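Long-range contacts in heavy-metal chelation domain-containing protein (Pyrococcus horikoshii, PDB 3NPG), which is of unknown function but, as a DUF364 family member with a Rossmann-like domain, may bind heavy-metal ions: residues L30-W34 with L230-F235; R82-V86 with C174-G178; N90-Q94 with P198-L203; Y139-R143 with T152-E158; L184-K188 with G209-T213. All blocks are in the same frame, centred on the assembly; numbering follows the deposited sequence.

Contact 1: residues L30-W34 with L230-F235; sequences LPYTW and LKLGSF. With ACT (acetate ion), chain E.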
# COMPACT_ATOMS: atom_id res chain seq x y z
N LEU A 30 12.05 -2.41 13.87
CA LEU A 30 11.01 -1.39 13.85
C LEU A 30 10.78 -0.80 15.26
O LEU A 30 10.84 -1.52 16.25
CB LEU A 30 9.69 -1.98 13.30
CG LEU A 30 9.66 -2.30 11.81
CD1 LEU A 30 8.47 -3.16 11.47
CD2 LEU A 30 9.64 -1.03 10.97
N PRO A 31 10.51 0.53 15.37
CA PRO A 31 10.38 1.52 14.27
C PRO A 31 11.72 1.97 13.69
O PRO A 31 11.76 2.50 12.58
CB PRO A 31 9.64 2.68 14.95
CG PRO A 31 10.09 2.61 16.39
CD PRO A 31 10.26 1.15 16.69
N TYR A 32 12.82 1.74 14.43
CA TYR A 32 14.13 2.21 14.02
C TYR A 32 15.16 1.12 13.93
O TYR A 32 15.18 0.20 14.77
CB TYR A 32 14.62 3.32 14.97
CG TYR A 32 13.96 4.65 14.71
CD1 TYR A 32 12.73 4.95 15.28
CD2 TYR A 32 14.55 5.59 13.88
CE1 TYR A 32 12.08 6.15 14.99
CE2 TYR A 32 13.92 6.80 13.61
CZ TYR A 32 12.68 7.08 14.17
OH TYR A 32 12.05 8.26 13.89
N THR A 33 16.05 1.22 12.93
CA THR A 33 17.24 0.40 12.80
C THR A 33 18.31 1.09 13.64
O THR A 33 18.40 2.32 13.61
CB THR A 33 17.67 0.30 11.32
OG1 THR A 33 16.66 -0.41 10.60
CG2 THR A 33 19.01 -0.38 11.15
N TRP A 34 19.04 0.33 14.45
CA TRP A 34 20.04 0.93 15.32
C TRP A 34 21.39 0.26 15.22
O TRP A 34 21.48 -0.92 14.89
CB TRP A 34 19.55 0.97 16.78
CG TRP A 34 19.17 -0.36 17.33
CD1 TRP A 34 17.92 -0.91 17.36
CD2 TRP A 34 20.03 -1.30 17.97
NE1 TRP A 34 17.95 -2.13 17.98
CE2 TRP A 34 19.24 -2.40 18.38
CE3 TRP A 34 21.41 -1.33 18.25
CZ2 TRP A 34 19.78 -3.51 19.03
CZ3 TRP A 34 21.94 -2.44 18.89
CH2 TRP A 34 21.13 -3.51 19.26
N LEU A 230 13.81 0.38 22.01
CA LEU A 230 13.99 0.16 20.56
C LEU A 230 13.69 -1.29 20.20
O LEU A 230 13.02 -1.55 19.20
CB LEU A 230 15.43 0.52 20.11
CG LEU A 230 15.74 2.00 19.91
CD1 LEU A 230 17.20 2.20 19.68
CD2 LEU A 230 14.96 2.57 18.74
N LYS A 231 14.16 -2.24 21.05
CA LYS A 231 13.91 -3.67 20.86
C LYS A 231 12.44 -4.02 21.09
O LYS A 231 11.93 -4.96 20.49
CB LYS A 231 14.81 -4.49 21.80
CG LYS A 231 16.27 -4.54 21.37
CD LYS A 231 17.17 -4.97 22.52
CE LYS A 231 18.56 -5.23 22.04
NZ LYS A 231 19.54 -5.20 23.15
N LEU A 232 11.75 -3.24 21.96
CA LEU A 232 10.32 -3.45 22.25
C LEU A 232 9.41 -2.81 21.20
O LEU A 232 8.21 -3.06 21.19
CB LEU A 232 9.97 -2.92 23.66
CG LEU A 232 10.31 -3.84 24.83
CD1 LEU A 232 10.28 -3.08 26.13
CD2 LEU A 232 9.37 -5.03 24.90
N GLY A 233 9.99 -1.98 20.33
CA GLY A 233 9.25 -1.30 19.27
C GLY A 233 8.48 -0.09 19.76
O GLY A 233 7.46 0.28 19.18
N SER A 234 8.97 0.54 20.86
CA SER A 234 8.33 1.72 21.46
C SER A 234 9.11 2.98 21.11
O SER A 234 10.25 3.12 21.55
CB SER A 234 8.23 1.56 22.98
OG SER A 234 7.58 2.67 23.58
N PHE A 235 8.52 3.87 20.30
CA PHE A 235 9.21 5.10 19.91
C PHE A 235 9.29 6.10 21.05
O PHE A 235 10.37 6.62 21.32
CB PHE A 235 8.57 5.74 18.67
CG PHE A 235 9.18 7.08 18.32
CD1 PHE A 235 10.47 7.17 17.83
CD2 PHE A 235 8.48 8.26 18.55
CE1 PHE A 235 11.05 8.41 17.56
CE2 PHE A 235 9.06 9.50 18.28
CZ PHE A 235 10.34 9.56 17.78
C ACT E . 13.10 10.15 11.18
O ACT E . 13.82 10.38 10.26
OXT ACT E . 13.38 9.26 11.90
CH3 ACT E . 11.84 10.98 11.40
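Leu30 and Gly233 bring the two backbones closest, CA to CA 5.7 Å, where the loop entering strand 32-38 passes the C-terminal end of helix 223-232. The helix is closed there by a Schellman motif, and Gly233 takes its positive phi (78°), a conformation glycine adopts with little cost. Its CA makes a CA-H...O contact of 3.4 Å with Leu30 O, and a CB at this position would also lie close to that carbonyl. Pro31, entered through a cis peptide bond, sets CD against Gly233 CA and CG beside Phe235 CB.

Leu230 suits its place because its branches divide between two aromatic residues: CD2 meets Tyr32 CB at 3.9 Å, while CD1 rests by Trp34 CB and CD1. In Trp34, CG stands between the backbone N and the carbonyl carbon (chi1 56°), turning the indole toward the helix, where CZ2 touches Lys231 CE at 3.7 Å. The last methylene of Lys231, CE, thus packs on the indole while NZ continues to a long, weak ion pair with Asp25 of the second subunit.

The Tyr32 and Phe235 rings meet rim to rim, with planes at 24° and neither over the other. Beyond this apolar rim lies an acetate, probably from the crystallisation liquor; Tyr32 OH donates a 2.6 Å hydrogen bond to its OXT, an atom near the plane of the tyrosine ring at its edge.

Contact 2: residues R82-V86 with C174-G178; sequences RTLGV and CIVNG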
# COMPACT_ATOMS: atom_id res chain seq x y z
N ARG A 82 21.29 0.26 3.18
CA ARG A 82 21.32 1.73 3.36
C ARG A 82 20.96 2.12 4.78
O ARG A 82 21.65 2.94 5.39
CB ARG A 82 20.36 2.42 2.38
CG ARG A 82 20.91 2.64 1.00
CD ARG A 82 20.28 3.85 0.32
NE ARG A 82 18.82 3.75 0.22
CZ ARG A 82 18.18 3.09 -0.75
NH1 ARG A 82 18.86 2.42 -1.67
NH2 ARG A 82 16.85 3.07 -0.78
N THR A 83 19.82 1.58 5.30
CA THR A 83 19.33 1.90 6.64
C THR A 83 20.36 1.53 7.72
O THR A 83 20.65 2.35 8.59
CB THR A 83 17.95 1.26 6.88
OG1 THR A 83 17.13 1.47 5.73
CG2 THR A 83 17.26 1.82 8.11
N LEU A 84 20.98 0.33 7.61
CA LEU A 84 22.04 -0.11 8.54
C LEU A 84 23.29 0.79 8.41
O LEU A 84 23.96 1.06 9.41
CB LEU A 84 22.41 -1.58 8.29
CG LEU A 84 21.48 -2.62 8.93
CD1 LEU A 84 21.59 -3.96 8.22
CD2 LEU A 84 21.76 -2.78 10.42
N GLY A 85 23.55 1.27 7.18
CA GLY A 85 24.67 2.17 6.90
C GLY A 85 24.47 3.56 7.48
O GLY A 85 25.39 4.11 8.09
N VAL A 86 23.27 4.13 7.29
CA VAL A 86 22.92 5.45 7.84
C VAL A 86 22.89 5.39 9.39
O VAL A 86 23.42 6.30 10.04
CB VAL A 86 21.58 5.97 7.25
CG1 VAL A 86 21.10 7.22 7.99
CG2 VAL A 86 21.72 6.26 5.76
N CYS A 174 14.48 11.11 4.63
CA CYS A 174 14.86 11.41 3.25
C CYS A 174 16.32 11.02 2.99
O CYS A 174 16.75 10.92 1.84
CB CYS A 174 14.59 12.89 2.92
SG CYS A 174 15.60 14.06 3.86
N ILE A 175 17.07 10.75 4.07
CA ILE A 175 18.46 10.30 4.00
C ILE A 175 18.51 8.79 3.64
O ILE A 175 19.29 8.38 2.78
CB ILE A 175 19.22 10.62 5.32
CG1 ILE A 175 19.24 12.15 5.59
CG2 ILE A 175 20.63 10.03 5.31
CD1 ILE A 175 19.71 12.55 7.03
N VAL A 176 17.62 7.97 4.26
CA VAL A 176 17.58 6.53 4.00
C VAL A 176 16.94 6.15 2.65
O VAL A 176 17.38 5.17 2.03
CB VAL A 176 17.01 5.69 5.20
CG1 VAL A 176 18.06 5.50 6.28
CG2 VAL A 176 15.75 6.33 5.78
N ASN A 177 15.93 6.92 2.18
CA ASN A 177 15.23 6.59 0.92
C ASN A 177 15.87 7.22 -0.36
O ASN A 177 15.55 6.81 -1.47
CB ASN A 177 13.72 6.90 1.01
CG ASN A 177 13.39 8.35 1.26
OD1 ASN A 177 14.16 9.26 0.94
ND2 ASN A 177 12.20 8.60 1.77
N GLY A 178 16.76 8.19 -0.17
CA GLY A 178 17.51 8.80 -1.27
C GLY A 178 16.85 10.00 -1.92
O GLY A 178 17.28 10.44 -2.99
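Arg82 reaches from helix 79-96 to the single, weakly bonded turn of helix 174-177, where its NE donates to Val176 O at 2.7 Å. The bond is nearly straight, 173° at the hydrogen, and the carbonyl oxygen lies in the guanidinium plane at its edge. A bend at chi3 (-58°) brings NE rather than the far end of the side chain onto this oxygen, leaving NH1 to bond Ser76 O. An arginine fits well here: it is long enough to span the gap between the helices, and Val176 O lies at the end of the turn, where an arginine N-H can pair with it. Just beyond, Gly178 leaves the helix with positive phi, and its carbonyl oxygen accepts a hydrogen bond from His160 of the third subunit, so the turn faces a subunit interface.

Thr83 and Val176 have the closest CA atoms across the contact, and Thr83 CA lies 3.8 Å from Val176 CG1. Both side-chain branches of Thr83 stand beside that methyl, while OG1 is occupied by Ile79 O one turn back in its own helix. The partner helix follows strand 167-171 in the Rossmann-like sheet, and the contact therefore joins helix 79-96, from the N-terminal half of the chain, to that fold.

Val86, one turn after Arg82, gives the contact its apolar end. Its beta-branched side chain presents CB to Val176 CG1 at 3.7 Å; CG1, anti to the backbone N (chi1 171°), lies 3.9 Å from Ile175 CG2. Ala48 of strand 43-49 packs against Thr83, Val86 and Val176 alike.

Contact 3: residues N90-Q94 with P198-L203; sequences NAVSQ and PTGQLL. With ACT (acetate ion), chain E.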
# COMPACT_ATOMS: atom_id res chain seq x y z
N ASN A 90 25.26 7.59 11.80
CA ASN A 90 24.71 8.30 12.95
C ASN A 90 25.37 7.86 14.26
O ASN A 90 25.61 8.69 15.13
CB ASN A 90 23.20 8.11 13.02
CG ASN A 90 22.45 8.76 11.88
OD1 ASN A 90 22.93 9.69 11.24
ND2 ASN A 90 21.24 8.29 11.64
N ALA A 91 25.70 6.55 14.38
CA ALA A 91 26.39 6.01 15.56
C ALA A 91 27.75 6.67 15.74
O ALA A 91 28.05 7.16 16.83
CB ALA A 91 26.55 4.51 15.42
N VAL A 92 28.54 6.75 14.64
CA VAL A 92 29.86 7.40 14.64
C VAL A 92 29.70 8.90 14.95
O VAL A 92 30.47 9.45 15.73
CB VAL A 92 30.60 7.17 13.28
CG1 VAL A 92 31.89 7.98 13.20
CG2 VAL A 92 30.87 5.69 13.05
N SER A 93 28.65 9.53 14.38
CA SER A 93 28.35 10.95 14.57
C SER A 93 27.99 11.27 16.01
O SER A 93 28.47 12.25 16.55
CB SER A 93 27.22 11.38 13.64
OG SER A 93 27.55 11.16 12.28
N GLN A 94 27.15 10.43 16.64
CA GLN A 94 26.70 10.63 18.03
C GLN A 94 27.84 10.49 19.04
O GLN A 94 27.76 11.04 20.14
CB GLN A 94 25.54 9.67 18.37
CG GLN A 94 24.25 9.99 17.63
CD GLN A 94 23.62 11.27 18.13
OE1 GLN A 94 23.01 11.30 19.19
NE2 GLN A 94 23.71 12.33 17.35
N PRO A 198 15.07 11.47 14.38
CA PRO A 198 16.23 10.71 14.91
C PRO A 198 17.23 10.24 13.83
O PRO A 198 18.38 10.00 14.16
CB PRO A 198 15.58 9.52 15.63
CG PRO A 198 14.20 9.96 15.94
CD PRO A 198 13.79 10.86 14.80
N THR A 199 16.80 10.14 12.55
CA THR A 199 17.70 9.74 11.46
C THR A 199 18.70 10.90 11.12
O THR A 199 19.72 10.67 10.45
CB THR A 199 16.89 9.25 10.23
OG1 THR A 199 15.85 8.37 10.66
CG2 THR A 199 17.76 8.55 9.19
N GLY A 200 18.42 12.10 11.63
CA GLY A 200 19.27 13.27 11.43
C GLY A 200 20.35 13.42 12.49
O GLY A 200 20.81 14.54 12.75
N GLN A 201 20.79 12.29 13.09
CA GLN A 201 21.83 12.26 14.13
C GLN A 201 23.22 12.49 13.55
O GLN A 201 24.20 12.54 14.30
CB GLN A 201 21.80 10.92 14.88
CG GLN A 201 20.74 10.84 15.97
CD GLN A 201 20.67 9.46 16.58
OE1 GLN A 201 20.92 8.45 15.92
NE2 GLN A 201 20.29 9.38 17.84
N LEU A 202 23.33 12.62 12.21
CA LEU A 202 24.62 12.80 11.52
C LEU A 202 25.32 14.12 11.90
O LEU A 202 24.67 15.06 12.37
CB LEU A 202 24.45 12.68 9.97
CG LEU A 202 23.85 13.90 9.23
CD1 LEU A 202 24.16 13.83 7.75
CD2 LEU A 202 22.36 13.99 9.42
N LEU A 203 26.67 14.18 11.74
CA LEU A 203 27.44 15.40 12.05
C LEU A 203 27.08 16.53 11.08
O LEU A 203 26.94 16.28 9.88
CB LEU A 203 28.95 15.12 12.00
CG LEU A 203 29.54 14.31 13.16
CD1 LEU A 203 30.96 13.95 12.89
CD2 LEU A 203 29.45 15.08 14.45
C ACT E . 13.10 10.15 11.18
O ACT E . 13.82 10.38 10.26
OXT ACT E . 13.38 9.26 11.90
CH3 ACT E . 11.84 10.98 11.40
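The loop after strand 192-196 leaves the Rossmann-like sheet at the C-terminal end of a parallel strand, where such folds commonly place their ligand pockets, and Asn90, Ser93 and Gln94 of helix 79-96 hold it. Acetate, probably from the crystallisation liquor, sits by Thr199, whose OG1 is 2.9 Å from ACT O.

Asn90 ND2 donates to Thr199 O at 3.1 Å, approaching from above the carbonyl plane rather than on a lone pair. The same amide nitrogen also serves Val47 O. One turn on, Gln94 NE2 bonds Gln201 O at 3.1 Å, this time in the carbonyl plane and on a lone pair. Its chain folds at chi2 (-70°), which lays the amide flat against that of Gln201, the two planes stacked at 16° and Gln94 CD 3.6 Å from Gln201 CG. Gln201 is fixed in turn by Val47 N and Met218 O. Ser93 is small enough for its CB to approach Gln201 O closely, its OG bonding Ile89 O, while Leu203 CG covers its CB at 3.8 Å.

With an alanine at Gln94, Gln201 O would probably lose this donor and the Gln201 amide the flat group stacked on it, opening a gap beside the loop.

Buried and without regular helix or strand, the loop has peptide oxygens that need partners; side-chain amides supply them here, giving specific polar grips where purely apolar packing could not.

Contact 4: residues Y139-R143 with T152-E158; sequences YVFER and TYSDTLE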
# COMPACT_ATOMS: atom_id res chain seq x y z
N TYR A 139 2.48 23.08 2.72
CA TYR A 139 2.27 22.01 1.73
C TYR A 139 2.90 20.73 2.26
O TYR A 139 4.12 20.64 2.37
CB TYR A 139 2.91 22.40 0.38
CG TYR A 139 2.22 23.55 -0.31
CD1 TYR A 139 2.60 24.87 -0.05
CD2 TYR A 139 1.22 23.34 -1.24
CE1 TYR A 139 1.96 25.94 -0.67
CE2 TYR A 139 0.58 24.40 -1.88
CZ TYR A 139 0.95 25.70 -1.59
OH TYR A 139 0.32 26.76 -2.21
N VAL A 140 2.06 19.76 2.69
CA VAL A 140 2.54 18.51 3.28
C VAL A 140 2.62 17.40 2.23
O VAL A 140 1.67 17.18 1.49
CB VAL A 140 1.69 18.07 4.51
CG1 VAL A 140 2.37 16.93 5.27
CG2 VAL A 140 1.44 19.25 5.45
N PHE A 141 3.78 16.70 2.16
CA PHE A 141 3.99 15.61 1.20
C PHE A 141 4.27 14.32 1.93
O PHE A 141 5.19 14.26 2.75
CB PHE A 141 5.15 15.95 0.24
CG PHE A 141 5.00 17.28 -0.46
CD1 PHE A 141 4.26 17.39 -1.63
CD2 PHE A 141 5.61 18.42 0.05
CE1 PHE A 141 4.12 18.62 -2.27
CE2 PHE A 141 5.46 19.65 -0.59
CZ PHE A 141 4.72 19.75 -1.74
N GLU A 142 3.49 13.27 1.64
CA GLU A 142 3.69 11.98 2.28
C GLU A 142 3.75 10.84 1.25
O GLU A 142 2.91 10.77 0.35
CB GLU A 142 2.61 11.71 3.35
CG GLU A 142 2.82 10.43 4.15
CD GLU A 142 4.17 10.29 4.83
OE1 GLU A 142 4.43 11.06 5.78
OE2 GLU A 142 4.93 9.37 4.46
N ARG A 143 4.75 9.98 1.38
CA ARG A 143 4.96 8.85 0.48
C ARG A 143 4.23 7.58 1.01
O ARG A 143 3.65 6.84 0.22
CB ARG A 143 6.47 8.60 0.31
CG ARG A 143 6.80 7.60 -0.77
CD ARG A 143 8.27 7.60 -1.09
NE ARG A 143 8.67 6.35 -1.75
CZ ARG A 143 8.60 6.15 -3.06
NH1 ARG A 143 8.21 7.13 -3.87
NH2 ARG A 143 8.98 4.99 -3.58
N THR A 152 -2.55 16.05 2.57
CA THR A 152 -1.20 15.68 2.17
C THR A 152 -1.13 15.43 0.66
O THR A 152 -1.98 14.74 0.11
CB THR A 152 -0.69 14.47 2.99
OG1 THR A 152 -1.55 13.36 2.77
CG2 THR A 152 -0.59 14.76 4.47
N TYR A 153 -0.12 16.03 -0.01
CA TYR A 153 0.09 15.87 -1.45
C TYR A 153 0.97 14.66 -1.73
O TYR A 153 1.72 14.23 -0.86
CB TYR A 153 0.74 17.14 -2.04
CG TYR A 153 -0.11 18.38 -1.92
CD1 TYR A 153 -0.98 18.76 -2.93
CD2 TYR A 153 -0.01 19.20 -0.80
CE1 TYR A 153 -1.77 19.90 -2.82
CE2 TYR A 153 -0.80 20.35 -0.68
CZ TYR A 153 -1.68 20.69 -1.69
OH TYR A 153 -2.45 21.82 -1.58
N SER A 154 0.91 14.13 -2.96
CA SER A 154 1.77 13.03 -3.38
C SER A 154 3.22 13.53 -3.48
O SER A 154 3.44 14.71 -3.80
CB SER A 154 1.31 12.48 -4.73
OG SER A 154 2.15 11.43 -5.17
N ASP A 155 4.21 12.66 -3.19
CA ASP A 155 5.62 13.06 -3.24
C ASP A 155 6.08 13.40 -4.67
O ASP A 155 7.15 14.00 -4.85
CB ASP A 155 6.52 12.01 -2.58
CG ASP A 155 6.58 10.69 -3.33
OD1 ASP A 155 7.57 10.46 -4.06
OD2 ASP A 155 5.69 9.85 -3.12
N THR A 156 5.25 13.07 -5.69
CA THR A 156 5.56 13.38 -7.10
C THR A 156 5.40 14.88 -7.38
O THR A 156 5.93 15.39 -8.37
CB THR A 156 4.69 12.53 -8.05
OG1 THR A 156 3.31 12.84 -7.84
CG2 THR A 156 4.92 11.04 -7.87
N LEU A 157 4.67 15.60 -6.48
CA LEU A 157 4.42 17.03 -6.62
C LEU A 157 5.51 17.87 -5.92
O LEU A 157 5.52 19.09 -6.07
CB LEU A 157 3.02 17.41 -6.08
CG LEU A 157 1.83 16.74 -6.79
CD1 LEU A 157 0.53 17.03 -6.06
CD2 LEU A 157 1.74 17.19 -8.25
N GLU A 158 6.43 17.20 -5.18
CA GLU A 158 7.55 17.88 -4.51
C GLU A 158 8.41 18.60 -5.53
O GLU A 158 8.69 19.79 -5.38
CB GLU A 158 8.41 16.88 -3.72
CG GLU A 158 7.72 16.30 -2.50
CD GLU A 158 8.51 15.21 -1.79
OE1 GLU A 158 9.68 14.99 -2.15
OE2 GLU A 158 7.94 14.58 -0.87
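Phe141 and Tyr153 pair as neighbours in parallel strands, their CA atoms 4.7 Å apart. Tyr153 N donates to Val140 O at 2.6 Å and Tyr153 O accepts from Glu142 N at 3.2 Å, so Tyr153 bonds to the residues flanking Phe141.

Phe141 and Tyr153 project to the same face of the sheet and form an aromatic cluster with Tyr139. The Phe141 and Tyr153 rings meet obliquely, planes at 43°, and Phe141 CD1 lies 3.6 Å from Tyr153 CB. Glu158 lays its aliphatic CG over one face of the Phe141 ring, a CH-pi contact 3.9 Å from the centroid. Were Phe141 an alanine, Glu158 CG would be likely to lose the face it rests on and Tyr153 a wall of its cluster. On the opposite face of the sheet, Val140 CG1 touches Thr152 CG2.

Arg143, extended from CG to NE, makes a weak salt bridge from NH1 to Asp155 OD1 (3.4 Å), and its NE pairs with Glu54. Both residues have stronger partners in the third subunit, where Arg143 and Asp155 pair reciprocally with them.

Strand 152-153 is the outermost of the sheet within this chain; strand 118-122 lies beyond strand 137-141, and Ile161 of helix 158-161 packs on Tyr139 and Phe141.

Contact 5: residues L184-K188 with G209-T213; sequences LDRAK and GTKVT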
# COMPACT_ATOMS: atom_id res chain seq x y z
N LEU A 184 17.04 19.05 -2.15
CA LEU A 184 17.99 20.16 -2.13
C LEU A 184 18.15 20.80 -3.51
O LEU A 184 18.24 22.02 -3.60
CB LEU A 184 19.36 19.70 -1.58
CG LEU A 184 19.37 19.28 -0.11
CD1 LEU A 184 20.71 18.72 0.28
CD2 LEU A 184 18.99 20.44 0.80
N ASP A 185 18.15 19.98 -4.57
CA ASP A 185 18.26 20.49 -5.95
C ASP A 185 17.05 21.35 -6.32
O ASP A 185 17.21 22.37 -7.01
CB ASP A 185 18.42 19.32 -6.94
CG ASP A 185 18.22 19.71 -8.41
OD1 ASP A 185 18.91 20.65 -8.87
OD2 ASP A 185 17.42 19.03 -9.10
N ARG A 186 15.85 20.97 -5.85
CA ARG A 186 14.62 21.70 -6.17
C ARG A 186 14.33 22.84 -5.19
O ARG A 186 13.45 23.66 -5.45
CB ARG A 186 13.42 20.73 -6.26
CG ARG A 186 13.57 19.66 -7.36
CD ARG A 186 13.79 20.27 -8.74
NE ARG A 186 12.57 20.89 -9.26
CZ ARG A 186 12.53 21.66 -10.35
NH1 ARG A 186 13.64 21.92 -11.03
NH2 ARG A 186 11.38 22.17 -10.77
N ALA A 187 15.12 22.95 -4.11
CA ALA A 187 14.98 24.03 -3.12
C ALA A 187 15.62 25.33 -3.66
O ALA A 187 16.59 25.83 -3.08
CB ALA A 187 15.64 23.63 -1.82
N LYS A 188 15.07 25.86 -4.77
CA LYS A 188 15.61 27.02 -5.49
C LYS A 188 15.55 28.32 -4.67
O LYS A 188 16.51 29.10 -4.70
CB LYS A 188 14.88 27.22 -6.84
CG LYS A 188 14.74 25.96 -7.69
CD LYS A 188 16.05 25.54 -8.34
CE LYS A 188 15.86 24.39 -9.29
NZ LYS A 188 17.15 23.82 -9.75
N GLY A 209 28.38 22.79 2.74
CA GLY A 209 28.31 23.06 1.31
C GLY A 209 26.92 22.86 0.73
O GLY A 209 26.57 23.50 -0.26
N THR A 210 26.11 21.98 1.36
CA THR A 210 24.74 21.73 0.90
C THR A 210 23.81 22.88 1.28
O THR A 210 24.21 23.77 2.03
CB THR A 210 24.21 20.37 1.42
OG1 THR A 210 23.96 20.46 2.82
CG2 THR A 210 25.16 19.21 1.12
N LYS A 211 22.56 22.85 0.78
CA LYS A 211 21.57 23.88 1.08
C LYS A 211 20.95 23.70 2.48
O LYS A 211 20.25 24.59 2.96
CB LYS A 211 20.48 23.93 -0.00
CG LYS A 211 20.97 24.45 -1.35
CD LYS A 211 19.82 24.61 -2.33
CE LYS A 211 20.28 25.02 -3.70
NZ LYS A 211 19.15 25.09 -4.66
N VAL A 212 21.21 22.53 3.14
CA VAL A 212 20.71 22.25 4.50
C VAL A 212 21.22 23.31 5.47
O VAL A 212 22.43 23.57 5.51
CB VAL A 212 21.10 20.81 4.97
CG1 VAL A 212 20.59 20.54 6.39
CG2 VAL A 212 20.58 19.75 4.01
N THR A 213 20.31 23.94 6.22
CA THR A 213 20.69 25.02 7.15
C THR A 213 20.75 24.54 8.60
O THR A 213 21.61 25.00 9.35
CB THR A 213 19.76 26.22 6.98
OG1 THR A 213 18.41 25.79 7.21
CG2 THR A 213 19.88 26.87 5.59
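Leu184, in the last turn of helix 180-186, forms the close-packed part of this contact with Val212. Its CD2 lies 3.6 Å from Val212 CG2, and its other branch, CD1, reaches Thr210 CB at 4.0 Å. A leucine is apt here because its forked end can meet two residues of the loop at once, and a beta-branched valine offers a compact methyl surface in return. Leu6 of helix 6-17 touches both Leu184 and Thr210, while Ile195 of strand 192-196 packs on Val212, so this apolar patch is also covered from those two elements. Thr210 OG1 turns back into its own loop to bond Leu207 O.

The solvent side is built quite differently. Lys211 is exposed, yet its fully extended chain lies along the end of the helix, with CB beside Leu184 CD2 and CD 3.3 Å from Leu184 O. With CG set opposite the carbonyl carbon (chi1 -69°) and the rest extended, the chain brings NZ to the backbone oxygens there, and it donates to Ala187 O at 3.1 Å from well above the carbonyl plane. A second, weak bond from NZ to Leu184 O spans 3.4 Å. Ala187 is the centre of an inverse gamma turn just past the helix, and its small CB packs on Ile193. Nearby, Lys188 NZ bonds Asp185 O at 3.1 Å.

Helix 180-186 lies in the connection between the parallel neighbours 167-171 and 192-196, after the short helix 174-177, and the arrangement fits a beta-alpha-beta crossover of a Rossmann-like sheet, with the loop into strand 214-220 against the helix end.

Contacts 2 and 3 form the core: both use helix 79-96, lie about 8 Å from the chain centre and touch through Val86 and Thr199. Contact 2 relies on branched aliphatic side chains and one arginine bond, contact 3 on side-chain amides serving an irregular loop. Contact 1, also buried but farther out, is chiefly aromatic and apolar, and shares the acetate with contact 3. Contact 4, at the sheet edge, adds backbone pairing between strands and charged pairs to the third subunit, which contact 2 meets too. Contact 5 is the most open, its lysines facing solvent; it lies across the chain centre from contact 1, their centres about 30 Å apart.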